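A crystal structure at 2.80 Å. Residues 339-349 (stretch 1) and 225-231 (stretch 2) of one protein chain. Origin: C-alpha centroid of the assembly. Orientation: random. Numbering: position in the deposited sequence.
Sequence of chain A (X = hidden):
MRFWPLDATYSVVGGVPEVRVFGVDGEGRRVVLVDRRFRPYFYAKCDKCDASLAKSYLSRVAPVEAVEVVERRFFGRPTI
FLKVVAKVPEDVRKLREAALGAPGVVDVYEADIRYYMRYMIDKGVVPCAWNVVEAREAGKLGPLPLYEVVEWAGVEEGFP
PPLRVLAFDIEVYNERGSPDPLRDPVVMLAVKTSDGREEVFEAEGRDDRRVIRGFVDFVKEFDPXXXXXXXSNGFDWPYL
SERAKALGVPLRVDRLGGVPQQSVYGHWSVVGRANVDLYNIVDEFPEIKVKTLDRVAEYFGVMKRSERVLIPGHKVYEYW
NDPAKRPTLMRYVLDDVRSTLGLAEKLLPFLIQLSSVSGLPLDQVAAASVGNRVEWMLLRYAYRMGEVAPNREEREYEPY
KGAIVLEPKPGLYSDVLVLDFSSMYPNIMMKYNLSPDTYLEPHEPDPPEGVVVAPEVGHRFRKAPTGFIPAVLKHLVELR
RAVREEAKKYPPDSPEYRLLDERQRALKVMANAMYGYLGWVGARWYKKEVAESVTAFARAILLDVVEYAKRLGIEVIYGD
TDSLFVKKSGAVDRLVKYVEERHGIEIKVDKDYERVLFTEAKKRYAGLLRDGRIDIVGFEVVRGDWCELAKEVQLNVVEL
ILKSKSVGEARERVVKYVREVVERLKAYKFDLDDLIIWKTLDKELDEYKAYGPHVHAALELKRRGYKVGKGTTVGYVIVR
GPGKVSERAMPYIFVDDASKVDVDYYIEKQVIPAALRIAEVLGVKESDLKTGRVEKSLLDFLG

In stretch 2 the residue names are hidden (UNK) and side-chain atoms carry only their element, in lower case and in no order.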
# COMPACT_ATOMS: atom_id res chain seq x y z
N SER A 339 10.77 -8.31 14.65
CA SER A 339 9.59 -8.53 13.82
C SER A 339 9.69 -7.77 12.50
O SER A 339 9.28 -8.29 11.45
CB SER A 339 8.33 -8.12 14.58
OG SER A 339 8.13 -8.95 15.71
N THR A 340 10.22 -6.55 12.54
CA THR A 340 10.32 -5.74 11.33
C THR A 340 11.21 -6.42 10.29
O THR A 340 10.84 -6.53 9.11
CB THR A 340 10.86 -4.35 11.67
OG1 THR A 340 9.95 -3.69 12.56
CG2 THR A 340 11.02 -3.52 10.40
N LEU A 341 12.39 -6.89 10.71
CA LEU A 341 13.25 -7.63 9.79
C LEU A 341 12.64 -8.97 9.42
O LEU A 341 12.85 -9.47 8.31
CB LEU A 341 14.64 -7.81 10.39
CG LEU A 341 15.70 -8.37 9.44
CD1 LEU A 341 15.85 -7.46 8.23
CD2 LEU A 341 17.03 -8.55 10.14
N GLY A 342 11.88 -9.58 10.35
CA GLY A 342 11.19 -10.81 10.02
C GLY A 342 10.15 -10.62 8.93
O GLY A 342 10.08 -11.40 7.97
N LEU A 343 9.31 -9.59 9.07
CA LEU A 343 8.35 -9.26 8.02
C LEU A 343 9.05 -8.99 6.70
O LEU A 343 8.58 -9.43 5.64
CB LEU A 343 7.50 -8.06 8.43
CG LEU A 343 6.24 -8.31 9.25
CD1 LEU A 343 5.71 -7.00 9.83
CD2 LEU A 343 5.18 -8.98 8.39
N ALA A 344 10.15 -8.24 6.74
CA ALA A 344 10.88 -7.91 5.52
C ALA A 344 11.31 -9.17 4.77
O ALA A 344 11.17 -9.25 3.55
CB ALA A 344 12.09 -7.05 5.84
N GLU A 345 11.83 -10.17 5.49
CA GLU A 345 12.24 -11.41 4.85
C GLU A 345 11.09 -12.07 4.09
O GLU A 345 11.32 -12.76 3.10
CB GLU A 345 12.81 -12.37 5.89
CG GLU A 345 14.13 -11.91 6.48
CD GLU A 345 14.40 -12.51 7.85
OE1 GLU A 345 13.77 -13.53 8.19
OE2 GLU A 345 15.25 -11.96 8.59
N LYS A 346 9.85 -11.87 4.54
CA LYS A 346 8.69 -12.44 3.87
C LYS A 346 8.13 -11.54 2.78
O LYS A 346 7.70 -12.03 1.73
CB LYS A 346 7.59 -12.75 4.90
CG LYS A 346 8.02 -13.70 6.00
CD LYS A 346 6.88 -14.62 6.40
CE LYS A 346 7.35 -15.71 7.34
NZ LYS A 346 8.41 -16.54 6.72
N LEU A 347 8.11 -10.22 3.00
CA LEU A 347 7.46 -9.30 2.06
C LEU A 347 8.42 -8.67 1.06
O LEU A 347 8.01 -8.41 -0.08
CB LEU A 347 6.75 -8.18 2.83
CG LEU A 347 5.70 -8.61 3.86
CD1 LEU A 347 4.98 -7.39 4.42
CD2 LEU A 347 4.70 -9.59 3.25
N LEU A 348 9.67 -8.43 1.44
CA LEU A 348 10.59 -7.72 0.54
C LEU A 348 10.87 -8.46 -0.76
O LEU A 348 10.97 -7.78 -1.80
CB LEU A 348 11.90 -7.40 1.28
CG LEU A 348 12.84 -6.39 0.63
CD1 LEU A 348 12.15 -5.05 0.46
CD2 LEU A 348 14.11 -6.25 1.46
N PRO A 349 11.04 -9.79 -0.80
CA PRO A 349 11.23 -10.44 -2.11
C PRO A 349 10.09 -10.19 -3.08
O PRO A 349 10.32 -10.06 -4.29
CB PRO A 349 11.34 -11.93 -1.73
CG PRO A 349 11.84 -11.93 -0.34
CD PRO A 349 11.21 -10.74 0.31
N UNK A 225 21.67 -1.28 1.59
CA UNK A 225 21.02 -1.02 0.31
C UNK A 225 19.53 -0.76 0.48
O UNK A 225 18.95 0.06 -0.24
o UNK A 225 23.44 -1.60 -1.34
c UNK A 225 22.71 -2.50 -0.86
o UNK A 225 23.13 -3.64 -0.56
c UNK A 225 21.24 -2.19 -0.65
N UNK A 226 18.89 -1.45 1.42
CA UNK A 226 17.49 -1.25 1.76
C UNK A 226 17.39 -0.91 3.24
O UNK A 226 18.04 -1.54 4.08
c UNK A 226 16.99 -3.02 0.04
c UNK A 226 16.64 -2.50 1.43
c UNK A 226 15.16 -2.17 1.52
N UNK A 227 16.57 0.09 3.56
CA UNK A 227 16.23 0.43 4.93
C UNK A 227 14.74 0.17 5.13
O UNK A 227 13.90 0.79 4.47
c UNK A 227 15.95 2.31 6.59
c UNK A 227 18.10 2.08 5.30
c UNK A 227 18.53 3.52 5.50
c UNK A 227 16.58 1.89 5.26
N UNK A 228 14.42 -0.76 6.03
CA UNK A 228 13.04 -1.16 6.27
C UNK A 228 12.62 -0.70 7.66
O UNK A 228 13.41 -0.75 8.61
c UNK A 228 12.42 -3.05 4.73
c UNK A 228 14.15 -3.41 6.50
c UNK A 228 12.86 -2.69 6.14
N UNK A 229 11.38 -0.24 7.76
CA UNK A 229 10.77 0.10 9.03
C UNK A 229 9.29 -0.15 8.96
O UNK A 229 8.74 -0.47 7.89
N UNK A 230 8.62 -0.01 10.10
CA UNK A 230 7.17 -0.13 10.17
C UNK A 230 6.60 1.25 10.50
O UNK A 230 6.87 1.79 11.58
c UNK A 230 4.25 -1.01 11.55
c UNK A 230 5.34 -1.67 10.99
c UNK A 230 2.75 -2.59 10.57
c UNK A 230 2.96 -1.46 11.34
c UNK A 230 6.75 -1.16 11.21
o UNK A 230 1.47 -3.05 10.36
c UNK A 230 5.10 -2.79 10.22
c UNK A 230 3.82 -3.26 10.01
N UNK A 231 5.83 1.80 9.56
CA UNK A 231 5.36 3.19 9.63
C UNK A 231 6.52 4.17 9.71
O UNK A 231 6.43 5.21 10.36
c UNK A 231 4.39 3.39 10.80
c UNK A 231 3.47 4.58 10.59
n UNK A 231 3.19 5.31 11.66
o UNK A 231 3.01 4.83 9.48

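Position 225 carries four side-chain atoms, a carbon joined to a second carbon that bears two oxygens. This is a short carboxylate, and it stays out of reach of stretch 1. A branch point bearing two oxygens only one carbon removed from CA identifies Asp-225; both oxygens are hydrogen-bonded elsewhere in the structure.

At position 226, where the strand begins, there are three side-chain carbons, the first carrying the other two. The CA-to-CB bond points toward the helix, and one of the outer carbons meets Leu-348. The fork at CB, with no further extension of either arm, is that of Val-226. Its CG1 lies 4.2 Å from Leu-348 CD2, an apolar contact with the last leucine of stretch 1.

Position 227 has four carbons, forked at the first, with one arm two carbons long, and none of them reaches stretch 1. That unequal fork distinguishes an isoleucine from a leucine, whose branch comes one atom later. Ile-227 is buried, yet turned from the helix, as expected where alternate residues of a strand turn to opposite sides.

At position 228 three carbons again form a fork at the first atom; the CA-to-CB bond points toward the helix, and an outer carbon packs against Ala-344. The residue is Val-228, whose chi1 of -93° falls between the usual wells. Its CG1 is 4.2 Å from Ala-344 CB, where the small alanine side chain meets the strand. The backbone contributes too, since Val-228 O is 4.1 Å from Thr-340 CG2. With 70 Å² covered, this residue gives the largest share of any in the contact.

Position 229 has no side-chain atoms at all, and its bare CA is approached by Thr-340 CG2 at 3.9 Å. It is Gly-229, and the CA atoms of Gly-229 and Thr-340 are 6.3 Å apart. With no side chain, Gly-229 meets Thr-340 through its backbone; a CB would point away from the helix.

Position 230 shows one carbon leading to a ring of six carbons that bears one oxygen; the first carbon meets Thr-340 and the ring meets Leu-343. This is the phenol of Tyr-230. Its CB lies 4.3 Å from Thr-340 OG1, and farther out CE2 of the ring is 4.2 Å from Leu-343 CD1, which meets the ring obliquely. The hydroxyl is hydrogen-bonded elsewhere in the structure.

Position 231 ends the stretch with two carbons, the second carrying one oxygen and one nitrogen, and does not touch stretch 1. This carboxamide belongs to Asn-231, which occupies the N-cap position right before a helix.

The contact is a helix laid across a strand, their axes 8.2 Å apart at closest approach and their N-to-C directions 119° apart. Thr-340, Ala-344 and Leu-348 recur every four residues, with Leu-343 three after Thr-340, so all four lie on one helix face. The partly opposed directions pair Thr-340 and Leu-343 with Gly-229 and Tyr-230, and Leu-348 with Val-226. No hydrogen bond crosses between the stretches; van der Waals packing over 318 Å² of buried surface joins them.

Stretch 2 (225-231) DVIVGYN
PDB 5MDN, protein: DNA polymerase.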